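PDB 1U0M: 1,3,6,8-tetrahydroxynaphthalene synthase from Streptomyces coelicolor, which condenses five malonyl-CoA units into a pentaketide and cyclises it to 1,3,6,8-tetrahydroxynaphthalene, a precursor of melanin and of naphthoquinone-containing metabolites. Local coordinates for residues A[43-46]-A[47-51]; A[82-85]-A[86-90]; A[252-255]-A[256-259]. One frame throughout, in Å; residues are numbered along the deposited sequence.

Interaction 1 (A[43-46]-A[47-51])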
ATOM      1  N   LEU A  43      29.410  -4.607  22.146  1.00 38.34           N
ATOM      2  CA  LEU A  43      30.030  -3.645  21.240  1.00 38.79           C
ATOM      3  C   LEU A  43      31.026  -4.238  20.231  1.00 37.46           C
ATOM      4  O   LEU A  43      30.872  -4.050  19.026  1.00 37.29           O
ATOM      5  CB  LEU A  43      30.715  -2.537  22.046  1.00 38.49           C
ATOM      6  CG  LEU A  43      31.430  -1.457  21.227  1.00 38.81           C
ATOM      7  CD1 LEU A  43      30.408  -0.609  20.502  1.00 40.60           C
ATOM      8  CD2 LEU A  43      32.274  -0.588  22.156  1.00 38.66           C
ATOM      9  N   PRO A  44      32.058  -4.963  20.706  1.00 37.33           N
ATOM     10  CA  PRO A  44      33.020  -5.534  19.753  1.00 36.36           C
ATOM     11  C   PRO A  44      32.337  -6.389  18.692  1.00 34.81           C
ATOM     12  O   PRO A  44      32.693  -6.335  17.518  1.00 36.59           O
ATOM     13  CB  PRO A  44      33.976  -6.339  20.649  1.00 35.47           C
ATOM     14  CG  PRO A  44      33.144  -6.690  21.817  1.00 37.76           C
ATOM     15  CD  PRO A  44      32.326  -5.445  22.073  1.00 34.08           C
ATOM     16  N   LEU A  45      31.338  -7.154  19.108  1.00 33.39           N
ATOM     17  CA  LEU A  45      30.602  -8.002  18.180  1.00 34.33           C
ATOM     18  C   LEU A  45      29.868  -7.138  17.148  1.00 35.21           C
ATOM     19  O   LEU A  45      29.849  -7.447  15.950  1.00 35.32           O
ATOM     20  CB  LEU A  45      29.587  -8.856  18.944  1.00 33.15           C
ATOM     21  CG  LEU A  45      28.581  -9.570  18.033  1.00 37.03           C
ATOM     22  CD1 LEU A  45      29.287 -10.677  17.240  1.00 31.75           C
ATOM     23  CD2 LEU A  45      27.446 -10.142  18.872  1.00 34.67           C
ATOM     24  N   ALA A  46      29.276  -6.048  17.625  1.00 33.78           N
ATOM     25  CA  ALA A  46      28.525  -5.140  16.768  1.00 35.00           C
ATOM     26  C   ALA A  46      29.416  -4.551  15.686  1.00 33.87           C
ATOM     27  O   ALA A  46      29.097  -4.617  14.492  1.00 33.44           O
ATOM     28  CB  ALA A  46      27.900  -4.024  17.611  1.00 32.60           C
ATOM     29  N   LEU A  47      30.538  -3.977  16.110  1.00 34.23           N
ATOM     30  CA  LEU A  47      31.492  -3.374  15.180  1.00 33.30           C
ATOM     31  C   LEU A  47      32.014  -4.345  14.117  1.00 33.10           C
ATOM     32  O   LEU A  47      32.134  -3.983  12.943  1.00 31.79           O
ATOM     33  CB  LEU A  47      32.665  -2.785  15.966  1.00 34.66           C
ATOM     34  CG  LEU A  47      32.551  -1.329  16.441  1.00 38.58           C
ATOM     35  CD1 LEU A  47      31.106  -0.928  16.628  1.00 38.79           C
ATOM     36  CD2 LEU A  47      33.331  -1.165  17.730  1.00 38.89           C
ATOM     37  N   ARG A  48      32.330  -5.573  14.531  1.00 34.42           N
ATOM     38  CA  ARG A  48      32.852  -6.586  13.616  1.00 33.85           C
ATOM     39  C   ARG A  48      31.830  -6.907  12.538  1.00 34.22           C
ATOM     40  O   ARG A  48      32.150  -6.945  11.343  1.00 35.52           O
ATOM     41  CB  ARG A  48      33.218  -7.869  14.391  1.00 34.99           C
ATOM     42  CG  ARG A  48      33.652  -9.050  13.499  1.00 34.62           C
ATOM     43  CD  ARG A  48      34.281 -10.195  14.316  1.00 33.59           C
ATOM     44  NE  ARG A  48      33.302 -10.860  15.171  1.00 31.66           N
ATOM     45  CZ  ARG A  48      32.386 -11.714  14.733  1.00 31.06           C
ATOM     46  NH1 ARG A  48      32.323 -12.027  13.446  1.00 31.34           N
ATOM     47  NH2 ARG A  48      31.513 -12.236  15.574  1.00 34.11           N
ATOM     48  N   LEU A  49      30.601  -7.156  12.977  1.00 36.21           N
ATOM     49  CA  LEU A  49      29.490  -7.478  12.087  1.00 37.39           C
ATOM     50  C   LEU A  49      29.310  -6.376  11.053  1.00 38.21           C
ATOM     51  O   LEU A  49      29.206  -6.637   9.854  1.00 37.62           O
ATOM     52  CB  LEU A  49      28.207  -7.642  12.906  1.00 37.20           C
ATOM     53  CG  LEU A  49      27.987  -9.008  13.581  1.00 37.58           C
ATOM     54  CD1 LEU A  49      29.238  -9.440  14.310  1.00 38.84           C
ATOM     55  CD2 LEU A  49      26.817  -8.924  14.543  1.00 37.70           C
ATOM     56  N   ILE A  50      29.288  -5.140  11.525  1.00 36.72           N
ATOM     57  CA  ILE A  50      29.133  -4.011  10.626  1.00 35.80           C
ATOM     58  C   ILE A  50      30.268  -3.985   9.617  1.00 36.71           C
ATOM     59  O   ILE A  50      30.044  -3.955   8.408  1.00 36.44           O
ATOM     60  CB  ILE A  50      29.111  -2.688  11.414  1.00 34.26           C
ATOM     61  CG1 ILE A  50      27.819  -2.606  12.239  1.00 32.64           C
ATOM     62  CG2 ILE A  50      29.199  -1.508  10.452  1.00 34.56           C
ATOM     63  CD1 ILE A  50      27.742  -1.416  13.147  1.00 32.57           C
ATOM     64  N   GLU A  51      31.498  -4.033  10.111  1.00 37.81           N
ATOM     65  CA  GLU A  51      32.630  -3.986   9.209  1.00 38.86           C
ATOM     66  C   GLU A  51      32.633  -5.087   8.156  1.00 38.26           C
ATOM     67  O   GLU A  51      32.967  -4.835   7.002  1.00 38.89           O
ATOM     68  CB  GLU A  51      33.939  -4.010   9.994  1.00 39.67           C
ATOM     69  CG  GLU A  51      35.087  -3.482   9.163  1.00 43.81           C
ATOM     70  CD  GLU A  51      36.299  -3.095   9.977  1.00 46.32           C
ATOM     71  OE1 GLU A  51      37.119  -2.316   9.451  1.00 50.11           O
ATOM     72  OE2 GLU A  51      36.442  -3.564  11.127  1.00 48.56           O
TER
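L43 and L47 meet through their methyl ends, one turn apart on the same helix. CD1 of L43 lies 3.9 Å from CD1 of L47, while CD2 of L47 comes to 4.0 Å from CG of L43, so both branches of the later leucine take part and the two side chains pass each other at a slant. L43 brings this end round to its partner because its CG stands opposite the backbone N (chi1 179°), on the side of its own carbonyl carbon. A second leucine pair, L45 and L49, follows on another side of the helix: CG of L45 is 4.0 Å from CD2 of L49, whereas the CD1 branches are modelled too close together for their exact placing to be trusted. R48, its chain bent at chi3 (68°), brings NH2 obliquely up to CD1 of L45, though how closely is equally uncertain.

All these pairs ride on the opening turns of helix 43-52, a short amphipathic helix in the N-terminal half of this thiolase-fold enzyme, and its i to i+4 hydrogen bonds set their spacing. L47 N reaches L43 O at 2.9 Å. R48 N bonds to P44 O at 3.1 Å. I50 N continues the series on A46 O at 3.0 Å, and CG1 of I50 lies against that same oxygen, 3.3 Å away. P44 suits the first turn, where a proline's missing N-H costs the helix no bond.

Farther out, L47 rests on A33 and R34, and I50 on M26 and L30, all of helix 26-37. A46 and L49 face helix 187-195 instead, touching L190 and L191 respectively.

Interaction 2 (A[82-85]-A[86-90]); sequences REAK and SRVPA
The carbonyl oxygen of R82 is gripped twice by S86, once by the side chain and once by the backbone. S86 OG donates to R82 O at 2.9 Å and S86 N at 3.1 Å, and the two arrive from opposite faces of the carbonyl plane. With chi1 at 52° the hydroxyl sits between its own N and carbonyl carbon, which folds it back over the preceding turn. Water 1 donates to S86 OG at 3.1 Å and, more weakly, to E83 OE2, linking the serine to the acid.

E83 is shared between two arginines, one on each oxygen. R87 lies alongside it, pointing the same way: R87 NE reaches E83 OE1 at 2.9 Å, nearly along the C-O axis, with a weak second bond from NH2 to the same oxygen and the two planes 32° apart. R87 NH2 also forms a salt bridge with E21. The other oxygen, E83 OE2, offers its anti lone pair to R82 NH2 at 2.6 Å, in the guanidinium plane. CG of E83 stands beside the backbone N and the chain bends at chi2 (-61°), which curls the carboxylate along the helix between the arginines. Two positive neighbours would be expected to favour its charged form. Replacing R87 with a leucine would probably leave E83 OE1 and E21 without their shared positive mate.

This salt-bridge network lies along helix 73-99, a long helix packed against strand 167-175, on one outer face of the alpha-beta-alpha-beta-alpha thiolase fold. The helix kinks where P89 brings no N-H; instead CD of P89 sits 3.2 Å from K85 O. A84 and V88 lean on F175, V171 and C173 of that strand. K85 makes a cation-pi contact with W125 of helix 122-129.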
ATOM      1  N   ARG A  82       9.201  16.613   2.584  1.00 32.02           N
ATOM      2  CA  ARG A  82       9.930  17.715   1.960  1.00 32.98           C
ATOM      3  C   ARG A  82      11.025  17.181   1.039  1.00 34.16           C
ATOM      4  O   ARG A  82      11.161  17.631  -0.107  1.00 34.81           O
ATOM      5  CB  ARG A  82      10.592  18.603   3.011  1.00 31.71           C
ATOM      6  CG  ARG A  82      11.432  19.734   2.404  1.00 34.06           C
ATOM      7  CD  ARG A  82      12.366  20.358   3.443  1.00 36.08           C
ATOM      8  NE  ARG A  82      13.499  19.498   3.785  1.00 35.61           N
ATOM      9  CZ  ARG A  82      14.036  19.418   4.998  1.00 36.60           C
ATOM     10  NH1 ARG A  82      13.533  20.143   5.988  1.00 35.73           N
ATOM     11  NH2 ARG A  82      15.088  18.628   5.221  1.00 36.05           N
ATOM     12  N   GLU A  83      11.806  16.222   1.549  1.00 32.49           N
ATOM     13  CA  GLU A  83      12.909  15.644   0.786  1.00 32.32           C
ATOM     14  C   GLU A  83      12.450  14.845  -0.422  1.00 31.62           C
ATOM     15  O   GLU A  83      13.166  14.751  -1.412  1.00 33.41           O
ATOM     16  CB  GLU A  83      13.779  14.746   1.677  1.00 31.59           C
ATOM     17  CG  GLU A  83      14.548  15.465   2.790  1.00 34.13           C
ATOM     18  CD  GLU A  83      15.534  16.496   2.263  1.00 35.55           C
ATOM     19  OE1 GLU A  83      16.065  16.310   1.146  1.00 38.84           O
ATOM     20  OE2 GLU A  83      15.794  17.487   2.973  1.00 33.97           O
ATOM     21  N   ALA A  84      11.262  14.262  -0.337  1.00 31.85           N
ATOM     22  CA  ALA A  84      10.739  13.474  -1.439  1.00 34.02           C
ATOM     23  C   ALA A  84      10.177  14.390  -2.531  1.00 34.86           C
ATOM     24  O   ALA A  84      10.253  14.088  -3.722  1.00 31.29           O
ATOM     25  CB  ALA A  84       9.660  12.544  -0.935  1.00 33.07           C
ATOM     26  N   LYS A  85       9.599  15.507  -2.120  1.00 37.85           N
ATOM     27  CA  LYS A  85       9.042  16.423  -3.096  1.00 41.20           C
ATOM     28  C   LYS A  85      10.136  17.113  -3.880  1.00 41.68           C
ATOM     29  O   LYS A  85      10.008  17.284  -5.086  1.00 44.04           O
ATOM     30  CB  LYS A  85       8.129  17.436  -2.416  1.00 42.38           C
ATOM     31  CG  LYS A  85       6.770  16.840  -2.122  1.00 43.28           C
ATOM     32  CD  LYS A  85       5.824  17.833  -1.488  1.00 43.27           C
ATOM     33  CE  LYS A  85       4.430  17.243  -1.374  1.00 41.65           C
ATOM     34  NZ  LYS A  85       3.636  17.957  -0.350  1.00 43.96           N
ATOM     35  N   SER A  86      11.224  17.476  -3.209  1.00 43.49           N
ATOM     36  CA  SER A  86      12.339  18.130  -3.887  1.00 42.91           C
ATOM     37  C   SER A  86      13.303  17.181  -4.603  1.00 42.86           C
ATOM     38  O   SER A  86      14.176  17.639  -5.338  1.00 41.97           O
ATOM     39  CB  SER A  86      13.130  19.001  -2.906  1.00 43.83           C
ATOM     40  OG  SER A  86      13.501  18.276  -1.751  1.00 47.89           O
ATOM     41  N   ARG A  87      13.151  15.870  -4.423  1.00 40.94           N
ATOM     42  CA  ARG A  87      14.068  14.938  -5.076  1.00 40.28           C
ATOM     43  C   ARG A  87      13.446  13.953  -6.074  1.00 41.66           C
ATOM     44  O   ARG A  87      14.028  13.670  -7.120  1.00 41.25           O
ATOM     45  CB  ARG A  87      14.846  14.136  -4.024  1.00 39.41           C
ATOM     46  CG  ARG A  87      15.705  14.958  -3.078  1.00 35.87           C
ATOM     47  CD  ARG A  87      16.393  14.042  -2.082  1.00 35.20           C
ATOM     48  NE  ARG A  87      17.086  14.763  -1.020  1.00 31.07           N
ATOM     49  CZ  ARG A  87      18.327  15.221  -1.113  1.00 32.37           C
ATOM     50  NH1 ARG A  87      19.021  15.035  -2.230  1.00 30.55           N
ATOM     51  NH2 ARG A  87      18.880  15.847  -0.078  1.00 30.94           N
ATOM     52  N   VAL A  88      12.268  13.430  -5.759  1.00 43.07           N
ATOM     53  CA  VAL A  88      11.635  12.447  -6.629  1.00 44.41           C
ATOM     54  C   VAL A  88      11.461  12.867  -8.096  1.00 44.29           C
ATOM     55  O   VAL A  88      11.856  12.132  -9.000  1.00 44.81           O
ATOM     56  CB  VAL A  88      10.277  11.993  -6.033  1.00 43.49           C
ATOM     57  CG1 VAL A  88       9.620  10.976  -6.939  1.00 42.52           C
ATOM     58  CG2 VAL A  88      10.501  11.375  -4.659  1.00 43.27           C
ATOM     59  N   PRO A  89      10.878  14.048  -8.349  1.00 45.41           N
ATOM     60  CA  PRO A  89      10.646  14.572  -9.704  1.00 47.00           C
ATOM     61  C   PRO A  89      11.767  14.343 -10.733  1.00 47.78           C
ATOM     62  O   PRO A  89      11.546  13.736 -11.790  1.00 46.34           O
ATOM     63  CB  PRO A  89      10.389  16.048  -9.447  1.00 46.78           C
ATOM     64  CG  PRO A  89       9.616  16.003  -8.171  1.00 45.91           C
ATOM     65  CD  PRO A  89      10.414  15.018  -7.338  1.00 45.74           C
ATOM     66  N   ALA A  90      12.963  14.828 -10.425  1.00 47.38           N
ATOM     67  CA  ALA A  90      14.097  14.672 -11.330  1.00 48.30           C
ATOM     68  C   ALA A  90      14.297  13.227 -11.748  1.00 50.23           C
ATOM     69  O   ALA A  90      14.438  12.927 -12.934  1.00 52.09           O
ATOM     70  CB  ALA A  90      15.355  15.186 -10.675  1.00 45.34           C
TER
HETATM   71  O   HOH W   1      14.971  19.262   0.833  1.00 41.41           O

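Interaction 3 (A[252-255]-A[256-259]); sequences EPLA and PALK
K259 packs its aliphatic chain against the carbonyl oxygen of A255, one turn earlier in the helix. Its CB lies 4.0 Å from A255 O, CG comes closer at 3.6 Å, and CD draws off to 4.1 Å; beyond that the extended chain carries NZ to a weak hydrogen bond with F291 O. The backbone N of K259 holds the same A255 O at 3.1 Å. With CG beside its own N (chi1 -64°) the chain runs back along the earlier turn.

Here the i to i+4 pattern has a gap. P256 has no N-H to give to E252 O, and its CD occupies the place at 3.0 Å, so helix 251-263 kinks; A257 N in turn stands off P253 O, at 4.3 Å. The next i to i+4 bond is L258 N to L254 O at 3.2 Å, with a weak second bond from the same N to A255 O.

On the inner side, CD1 of L254 touches CB of A257. The side chain of L254 is about 11 Å from that of C146, the probable catalytic cysteine. L254 and L258 seat the helix on A347 and M349 of strand 346-355, while A255 and L258 face F291 and L288 of helix 281-291.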
ATOM      1  N   GLU A 252      18.100 -21.022   2.870  1.00 69.51           N
ATOM      2  CA  GLU A 252      17.941 -22.436   2.550  1.00 69.54           C
ATOM      3  C   GLU A 252      16.512 -22.727   2.093  1.00 69.59           C
ATOM      4  O   GLU A 252      16.301 -23.274   1.011  1.00 71.07           O
ATOM      5  CB  GLU A 252      18.308 -23.301   3.769  1.00 69.21           C
ATOM      6  CG  GLU A 252      18.226 -24.807   3.532  1.00 68.95           C
ATOM      7  CD  GLU A 252      18.769 -25.624   4.701  1.00 70.07           C
ATOM      8  OE1 GLU A 252      19.975 -25.499   5.011  1.00 69.32           O
ATOM      9  OE2 GLU A 252      17.994 -26.397   5.311  1.00 69.56           O
ATOM     10  N   PRO A 253      15.509 -22.356   2.903  1.00 69.54           N
ATOM     11  CA  PRO A 253      14.115 -22.609   2.522  1.00 68.97           C
ATOM     12  C   PRO A 253      13.636 -21.820   1.305  1.00 68.57           C
ATOM     13  O   PRO A 253      12.673 -22.210   0.650  1.00 68.57           O
ATOM     14  CB  PRO A 253      13.341 -22.230   3.783  1.00 69.55           C
ATOM     15  CG  PRO A 253      14.325 -22.502   4.880  1.00 69.02           C
ATOM     16  CD  PRO A 253      15.582 -21.913   4.306  1.00 69.21           C
ATOM     17  N   LEU A 254      14.307 -20.714   1.003  1.00 68.67           N
ATOM     18  CA  LEU A 254      13.912 -19.877  -0.122  1.00 69.85           C
ATOM     19  C   LEU A 254      14.459 -20.339  -1.461  1.00 70.09           C
ATOM     20  O   LEU A 254      13.811 -20.164  -2.494  1.00 70.29           O
ATOM     21  CB  LEU A 254      14.338 -18.426   0.126  1.00 70.46           C
ATOM     22  CG  LEU A 254      14.206 -17.441  -1.043  1.00 71.25           C
ATOM     23  CD1 LEU A 254      12.786 -17.424  -1.582  1.00 71.97           C
ATOM     24  CD2 LEU A 254      14.592 -16.064  -0.567  1.00 71.29           C
ATOM     25  N   ALA A 255      15.655 -20.919  -1.443  1.00 70.57           N
ATOM     26  CA  ALA A 255      16.300 -21.405  -2.661  1.00 69.81           C
ATOM     27  C   ALA A 255      15.349 -22.216  -3.544  1.00 69.31           C
ATOM     28  O   ALA A 255      15.217 -21.940  -4.743  1.00 69.43           O
ATOM     29  CB  ALA A 255      17.525 -22.239  -2.300  1.00 69.79           C
ATOM     30  N   PRO A 256      14.675 -23.230  -2.967  1.00 68.46           N
ATOM     31  CA  PRO A 256      13.737 -24.069  -3.721  1.00 68.22           C
ATOM     32  C   PRO A 256      12.620 -23.263  -4.379  1.00 68.50           C
ATOM     33  O   PRO A 256      12.229 -23.539  -5.512  1.00 68.73           O
ATOM     34  CB  PRO A 256      13.200 -25.023  -2.656  1.00 67.85           C
ATOM     35  CG  PRO A 256      14.360 -25.162  -1.723  1.00 68.19           C
ATOM     36  CD  PRO A 256      14.835 -23.738  -1.592  1.00 68.36           C
ATOM     37  N   ALA A 257      12.105 -22.272  -3.657  1.00 68.60           N
ATOM     38  CA  ALA A 257      11.037 -21.428  -4.172  1.00 68.66           C
ATOM     39  C   ALA A 257      11.522 -20.717  -5.426  1.00 69.02           C
ATOM     40  O   ALA A 257      10.735 -20.386  -6.312  1.00 68.75           O
ATOM     41  CB  ALA A 257      10.619 -20.408  -3.120  1.00 68.68           C
ATOM     42  N   LEU A 258      12.825 -20.478  -5.489  1.00 69.43           N
ATOM     43  CA  LEU A 258      13.415 -19.819  -6.644  1.00 70.79           C
ATOM     44  C   LEU A 258      13.500 -20.809  -7.799  1.00 72.12           C
ATOM     45  O   LEU A 258      13.292 -20.448  -8.955  1.00 72.35           O
ATOM     46  CB  LEU A 258      14.808 -19.298  -6.294  1.00 70.00           C
ATOM     47  CG  LEU A 258      14.836 -18.033  -5.437  1.00 68.96           C
ATOM     48  CD1 LEU A 258      16.249 -17.750  -4.967  1.00 68.46           C
ATOM     49  CD2 LEU A 258      14.298 -16.870  -6.251  1.00 69.12           C
ATOM     50  N   LYS A 259      13.800 -22.062  -7.478  1.00 73.22           N
ATOM     51  CA  LYS A 259      13.902 -23.099  -8.493  1.00 74.29           C
ATOM     52  C   LYS A 259      12.516 -23.514  -8.963  1.00 75.32           C
ATOM     53  O   LYS A 259      12.270 -23.613 -10.163  1.00 76.12           O
ATOM     54  CB  LYS A 259      14.664 -24.299  -7.935  1.00 73.58           C
ATOM     55  CG  LYS A 259      16.106 -23.964  -7.584  1.00 73.60           C
ATOM     56  CD  LYS A 259      16.784 -25.066  -6.794  1.00 73.66           C
ATOM     57  CE  LYS A 259      18.183 -24.634  -6.371  1.00 74.68           C
ATOM     58  NZ  LYS A 259      18.834 -25.590  -5.429  1.00 74.30           N
TER

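How the interactions relate
From the N terminus, the three contacts follow in series, none nesting in or crossing another. No loop is closed: each joins successive turns of one helix. Interaction 1, in helix 43-52 on the outside of the chain, packs on helices 26-37 and 187-195. Interaction 2, in helix 73-99, brings the chain onto strand 167-175 of the N-terminal half. Interaction 3 comes much later, where helix 251-263 backs strand 346-355 of the C-terminal half. Interactions 2 and 3 lie on opposite sides of the chain's centre, their centres 37 Å apart, consistent with the outer helical layers of the thiolase fold. Interactions 1 and 3 approach most, nearest atoms about 19 Å apart.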